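Local coordinates for ferrichrome ABC transporter substrate-binding protein (Staphylococcus pseudintermedius, PDB 5FLY), which probably binds ferrichrome-type hydroxamate siderophores at the cell surface and passes them to an ABC transporter for iron uptake, as a class III solute-binding protein, at residues A[212-225]-A[241-254]. Sequence-based numbering, arbitrary orientation.
Sequences GKYAGDVIITAKAK and LEAVQNKYAFNVDS
I219 N donates to Y248 O (3.0 Å), the first of six backbone bonds, from Y248 to S254, that run along the parallel pair of strands 218-223 and 249-253, the second being the outermost strand of its mixed five-stranded sheet. Helices 236-239 and 242-245 lie in the connection between them, a beta-alpha-beta crossover in one lobe of a class III solute-binding protein. Packing is tight on the face of I220, F250 and V252, against which helix 262-278 packs through L272, D271 and Q275. A chi1 of 61° lays the F250 ring alongside I220, both side chains pointing the same way; I220 CG1 sits over one face of the F250 ring, 4.0 Å from its centroid and 26° off the normal, a CH-pi contact. I220 CG2 meets V252 CG1 at 3.8 Å. Across the sheet, I219 CG1 reaches A243 CB (3.7 Å), while the I219 and L241 side chains cross at about a right angle, CD1 to CD1 3.8 Å. The ends are looser and wetter. One water joins G216 O to A243 N, another D217 O to N246 ND2. K225 stays short of a salt bridge, NZ lying 4.6 Å from D253 OD2; D253 OD1 hydrogen-bonds S255 OG and accepts from a water 2.9 Å away that also accepts a hydrogen bond from K225 N.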
loop_
_atom_site.group_PDB
_atom_site.type_symbol
_atom_site.label_atom_id
_atom_site.label_comp_id
_atom_site.label_asym_id
_atom_site.label_seq_id
_atom_site.Cartn_x
_atom_site.Cartn_y
_atom_site.Cartn_z
ATOM N N GLY A 212 0.872 -10.153 -21.997
ATOM C CA GLY A 212 -0.050 -9.513 -22.922
ATOM C C GLY A 212 -1.518 -9.736 -22.607
ATOM O O GLY A 212 -2.354 -8.909 -22.946
ATOM N N LYS A 213 -1.833 -10.852 -21.957
ATOM C CA LYS A 213 -3.221 -11.170 -21.636
ATOM C C LYS A 213 -3.814 -10.179 -20.635
ATOM O O LYS A 213 -5.035 -10.054 -20.547
ATOM C CB LYS A 213 -3.323 -12.606 -21.106
ATOM C CG LYS A 213 -3.063 -13.640 -22.192
ATOM C CD LYS A 213 -2.664 -15.000 -21.640
ATOM C CE LYS A 213 -3.831 -15.714 -21.000
ATOM N NZ LYS A 213 -3.523 -17.171 -20.892
ATOM N N TYR A 214 -2.956 -9.459 -19.906
ATOM C CA TYR A 214 -3.396 -8.567 -18.820
ATOM C C TYR A 214 -3.130 -7.092 -19.101
ATOM O O TYR A 214 -3.332 -6.246 -18.228
ATOM C CB TYR A 214 -2.722 -8.986 -17.502
ATOM C CG TYR A 214 -3.026 -10.424 -17.171
ATOM C CD1 TYR A 214 -4.327 -10.821 -16.897
ATOM C CD2 TYR A 214 -2.036 -11.397 -17.196
ATOM C CE1 TYR A 214 -4.637 -12.141 -16.630
ATOM C CE2 TYR A 214 -2.332 -12.726 -16.928
ATOM C CZ TYR A 214 -3.642 -13.093 -16.643
ATOM O OH TYR A 214 -3.971 -14.405 -16.380
ATOM N N ALA A 215 -2.712 -6.775 -20.323
ATOM C CA ALA A 215 -2.294 -5.414 -20.658
ATOM C C ALA A 215 -3.471 -4.500 -21.001
ATOM O O ALA A 215 -4.345 -4.873 -21.784
ATOM C CB ALA A 215 -1.309 -5.447 -21.818
ATOM N N GLY A 216 -3.472 -3.303 -20.420
ATOM C CA GLY A 216 -4.483 -2.288 -20.682
ATOM C C GLY A 216 -3.958 -1.149 -21.539
ATOM O O GLY A 216 -2.938 -1.294 -22.214
ATOM N N ASP A 217 -4.659 -0.016 -21.507
ATOM C CA ASP A 217 -4.319 1.137 -22.339
ATOM C C ASP A 217 -3.003 1.778 -21.918
ATOM O O ASP A 217 -2.277 2.353 -22.745
ATOM C CB ASP A 217 -5.441 2.173 -22.282
ATOM C CG ASP A 217 -6.743 1.643 -22.840
ATOM O OD1 ASP A 217 -6.694 0.876 -23.825
ATOM O OD2 ASP A 217 -7.806 1.974 -22.279
ATOM N N VAL A 218 -2.716 1.672 -20.623
ATOM C CA VAL A 218 -1.516 2.223 -20.004
ATOM C C VAL A 218 -0.887 1.096 -19.194
ATOM O O VAL A 218 -1.597 0.360 -18.501
ATOM C CB VAL A 218 -1.827 3.423 -19.087
ATOM C CG1 VAL A 218 -0.572 3.888 -18.359
ATOM C CG2 VAL A 218 -2.458 4.571 -19.879
ATOM N N ILE A 219 0.434 0.946 -19.296
ATOM C CA ILE A 219 1.138 -0.077 -18.532
ATOM C C ILE A 219 2.242 0.531 -17.692
ATOM O O ILE A 219 3.164 1.153 -18.198
ATOM C CB ILE A 219 1.750 -1.159 -19.429
ATOM C CG1 ILE A 219 0.686 -1.767 -20.341
ATOM C CG2 ILE A 219 2.438 -2.242 -18.550
ATOM C CD1 ILE A 219 1.264 -2.689 -21.388
ATOM N N ILE A 220 2.134 0.305 -16.395
ATOM C CA ILE A 220 3.075 0.836 -15.440
ATOM C C ILE A 220 3.835 -0.324 -14.844
ATOM O O ILE A 220 3.225 -1.279 -14.370
ATOM C CB ILE A 220 2.377 1.644 -14.354
ATOM C CG1 ILE A 220 1.644 2.840 -14.985
ATOM C CG2 ILE A 220 3.391 2.087 -13.292
ATOM C CD1 ILE A 220 0.688 3.538 -14.035
ATOM N N THR A 221 5.167 -0.234 -14.900
ATOM C CA THR A 221 6.052 -1.241 -14.318
ATOM C C THR A 221 6.771 -0.692 -13.086
ATOM O O THR A 221 7.551 0.255 -13.165
ATOM C CB THR A 221 7.083 -1.734 -15.337
ATOM O OG1 THR A 221 6.388 -2.352 -16.421
ATOM C CG2 THR A 221 8.060 -2.751 -14.704
ATOM N N ALA A 222 6.483 -1.306 -11.947
ATOM C CA ALA A 222 7.168 -0.994 -10.704
ATOM C C ALA A 222 8.419 -1.845 -10.612
ATOM O O ALA A 222 8.335 -3.068 -10.701
ATOM C CB ALA A 222 6.271 -1.240 -9.521
ATOM N N LYS A 223 9.566 -1.196 -10.469
ATOM C CA LYS A 223 10.838 -1.907 -10.385
ATOM C C LYS A 223 11.833 -1.138 -9.541
ATOM O O LYS A 223 11.667 0.060 -9.281
ATOM C CB LYS A 223 11.424 -2.148 -11.774
ATOM C CG LYS A 223 11.747 -0.866 -12.544
ATOM C CD LYS A 223 12.383 -1.161 -13.904
ATOM C CE LYS A 223 13.813 -1.673 -13.760
ATOM N NZ LYS A 223 14.753 -0.611 -13.326
ATOM N N ALA A 224 12.866 -1.839 -9.101
ATOM C CA ALA A 224 13.937 -1.181 -8.367
ATOM C C ALA A 224 14.718 -0.256 -9.278
ATOM O O ALA A 224 14.983 -0.562 -10.430
ATOM C CB ALA A 224 14.862 -2.201 -7.744
ATOM N N LYS A 225 15.112 0.886 -8.732
ATOM C CA LYS A 225 15.857 1.874 -9.495
ATOM C C LYS A 225 17.172 1.294 -10.016
ATOM O O LYS A 225 17.596 1.617 -11.124
ATOM C CB LYS A 225 16.115 3.103 -8.621
ATOM C CG LYS A 225 16.012 4.432 -9.342
ATOM C CD LYS A 225 15.889 5.564 -8.322
ATOM C CE LYS A 225 15.833 6.937 -8.973
ATOM N NZ LYS A 225 15.551 7.992 -7.951
ATOM N N LEU A 241 2.279 -4.662 -27.968
ATOM C CA LEU A 241 1.140 -4.213 -27.165
ATOM C C LEU A 241 0.726 -2.806 -27.567
ATOM O O LEU A 241 1.571 -1.956 -27.832
ATOM C CB LEU A 241 1.470 -4.240 -25.672
ATOM C CG LEU A 241 1.775 -5.636 -25.139
ATOM C CD1 LEU A 241 2.239 -5.565 -23.719
ATOM C CD2 LEU A 241 0.543 -6.531 -25.248
ATOM N N GLU A 242 -0.578 -2.557 -27.582
ATOM C CA GLU A 242 -1.091 -1.259 -27.990
ATOM C C GLU A 242 -0.550 -0.160 -27.060
ATOM O O GLU A 242 -0.198 0.928 -27.520
ATOM C CB GLU A 242 -2.623 -1.267 -28.007
ATOM C CG GLU A 242 -3.254 -0.021 -28.623
ATOM C CD GLU A 242 -3.104 0.053 -30.146
ATOM O OE1 GLU A 242 -2.659 -0.943 -30.764
ATOM O OE2 GLU A 242 -3.439 1.115 -30.727
ATOM N N ALA A 243 -0.449 -0.437 -25.759
ATOM C CA ALA A 243 0.058 0.583 -24.838
ATOM C C ALA A 243 1.493 0.965 -25.187
ATOM O O ALA A 243 1.855 2.129 -25.146
ATOM C CB ALA A 243 -0.015 0.105 -23.409
ATOM N N VAL A 244 2.302 -0.037 -25.518
ATOM C CA VAL A 244 3.706 0.178 -25.835
ATOM C C VAL A 244 3.823 0.886 -27.192
ATOM O O VAL A 244 4.628 1.790 -27.337
ATOM C CB VAL A 244 4.485 -1.154 -25.814
ATOM C CG1 VAL A 244 5.908 -0.976 -26.296
ATOM C CG2 VAL A 244 4.483 -1.723 -24.396
ATOM N N GLN A 245 3.016 0.486 -28.172
ATOM C CA GLN A 245 2.953 1.201 -29.449
ATOM C C GLN A 245 2.507 2.663 -29.288
ATOM O O GLN A 245 2.990 3.548 -30.009
ATOM C CB GLN A 245 2.008 0.470 -30.413
ATOM C CG GLN A 245 2.515 -0.891 -30.871
ATOM C CD GLN A 245 1.736 -1.449 -32.053
ATOM O OE1 GLN A 245 1.365 -0.714 -32.971
ATOM N NE2 GLN A 245 1.496 -2.754 -32.043
ATOM N N ASN A 246 1.583 2.921 -28.364
ATOM C CA ASN A 246 1.108 4.287 -28.123
ATOM C C ASN A 246 2.049 5.097 -27.223
ATOM O O ASN A 246 1.787 6.271 -26.940
ATOM C CB ASN A 246 -0.300 4.264 -27.495
ATOM C CG ASN A 246 -1.379 3.829 -28.473
ATOM O OD1 ASN A 246 -1.223 3.948 -29.695
ATOM N ND2 ASN A 246 -2.481 3.318 -27.939
ATOM N N LYS A 247 3.148 4.477 -26.790
ATOM C CA LYS A 247 4.092 5.082 -25.841
ATOM C C LYS A 247 3.394 5.503 -24.536
ATOM O O LYS A 247 3.639 6.574 -23.971
ATOM C CB LYS A 247 4.815 6.261 -26.503
ATOM C CG LYS A 247 5.698 5.777 -27.657
ATOM C CD LYS A 247 6.312 6.903 -28.446
ATOM C CE LYS A 247 7.068 6.347 -29.630
ATOM N NZ LYS A 247 7.404 7.399 -30.639
ATOM N N TYR A 248 2.529 4.605 -24.080
ATOM C CA TYR A 248 1.775 4.747 -22.850
ATOM C C TYR A 248 2.283 3.744 -21.811
ATOM O O TYR A 248 1.497 3.106 -21.113
ATOM C CB TYR A 248 0.280 4.523 -23.114
ATOM C CG TYR A 248 -0.470 5.706 -23.690
ATOM C CD1 TYR A 248 0.190 6.842 -24.143
ATOM C CD2 TYR A 248 -1.858 5.679 -23.763
ATOM C CE1 TYR A 248 -0.527 7.927 -24.652
ATOM C CE2 TYR A 248 -2.575 6.748 -24.276
ATOM C CZ TYR A 248 -1.906 7.868 -24.712
ATOM O OH TYR A 248 -2.635 8.931 -25.217
ATOM N N ALA A 249 3.600 3.598 -21.722
ATOM C CA ALA A 249 4.198 2.649 -20.787
ATOM C C ALA A 249 5.371 3.322 -20.098
ATOM O O ALA A 249 6.238 3.892 -20.757
ATOM C CB ALA A 249 4.640 1.362 -21.510
ATOM N N PHE A 250 5.387 3.290 -18.770
ATOM C CA PHE A 250 6.488 3.887 -18.022
ATOM C C PHE A 250 6.748 3.111 -16.747
ATOM O O PHE A 250 5.901 2.340 -16.293
ATOM C CB PHE A 250 6.234 5.381 -17.707
ATOM C CG PHE A 250 5.008 5.665 -16.863
ATOM C CD1 PHE A 250 3.774 5.917 -17.457
ATOM C CD2 PHE A 250 5.097 5.737 -15.478
ATOM C CE1 PHE A 250 2.653 6.209 -16.675
ATOM C CE2 PHE A 250 3.988 6.028 -14.704
ATOM C CZ PHE A 250 2.766 6.264 -15.305
ATOM N N ASN A 251 7.948 3.304 -16.214
ATOM C CA ASN A 251 8.371 2.665 -14.978
ATOM C C ASN A 251 8.227 3.585 -13.785
ATOM O O ASN A 251 8.350 4.814 -13.899
ATOM C CB ASN A 251 9.832 2.224 -15.051
ATOM C CG ASN A 251 10.110 1.280 -16.204
ATOM O OD1 ASN A 251 9.247 0.527 -16.625
ATOM N ND2 ASN A 251 11.340 1.304 -16.697
ATOM N N VAL A 252 7.978 2.979 -12.634
ATOM C CA VAL A 252 8.031 3.696 -11.366
ATOM C C VAL A 252 8.924 2.945 -10.370
ATOM O O VAL A 252 9.188 1.765 -10.535
ATOM C CB VAL A 252 6.627 3.884 -10.756
ATOM C CG1 VAL A 252 5.717 4.698 -11.690
ATOM C CG2 VAL A 252 5.996 2.538 -10.453
ATOM N N ASP A 253 9.351 3.650 -9.319
ATOM C CA ASP A 253 10.254 3.137 -8.290
ATOM C C ASP A 253 9.487 2.287 -7.288
ATOM O O ASP A 253 8.731 2.820 -6.481
ATOM C CB ASP A 253 10.946 4.315 -7.584
ATOM C CG ASP A 253 11.982 3.880 -6.562
ATOM O OD1 ASP A 253 11.906 2.762 -6.019
ATOM O OD2 ASP A 253 12.878 4.700 -6.272
ATOM N N SER A 254 9.683 0.970 -7.325
ATOM C CA SER A 254 8.876 0.089 -6.497
ATOM C C SER A 254 9.054 0.356 -5.001
ATOM O O SER A 254 8.087 0.237 -4.259
ATOM C CB SER A 254 9.178 -1.380 -6.816
ATOM O OG SER A 254 10.547 -1.662 -6.706
HETATM O O HOH W 1 -1.621 -2.663 -24.240
HETATM O O HOH W 2 -3.249 2.629 -25.325
HETATM O O HOH W 3 14.474 1.397 -6.023
#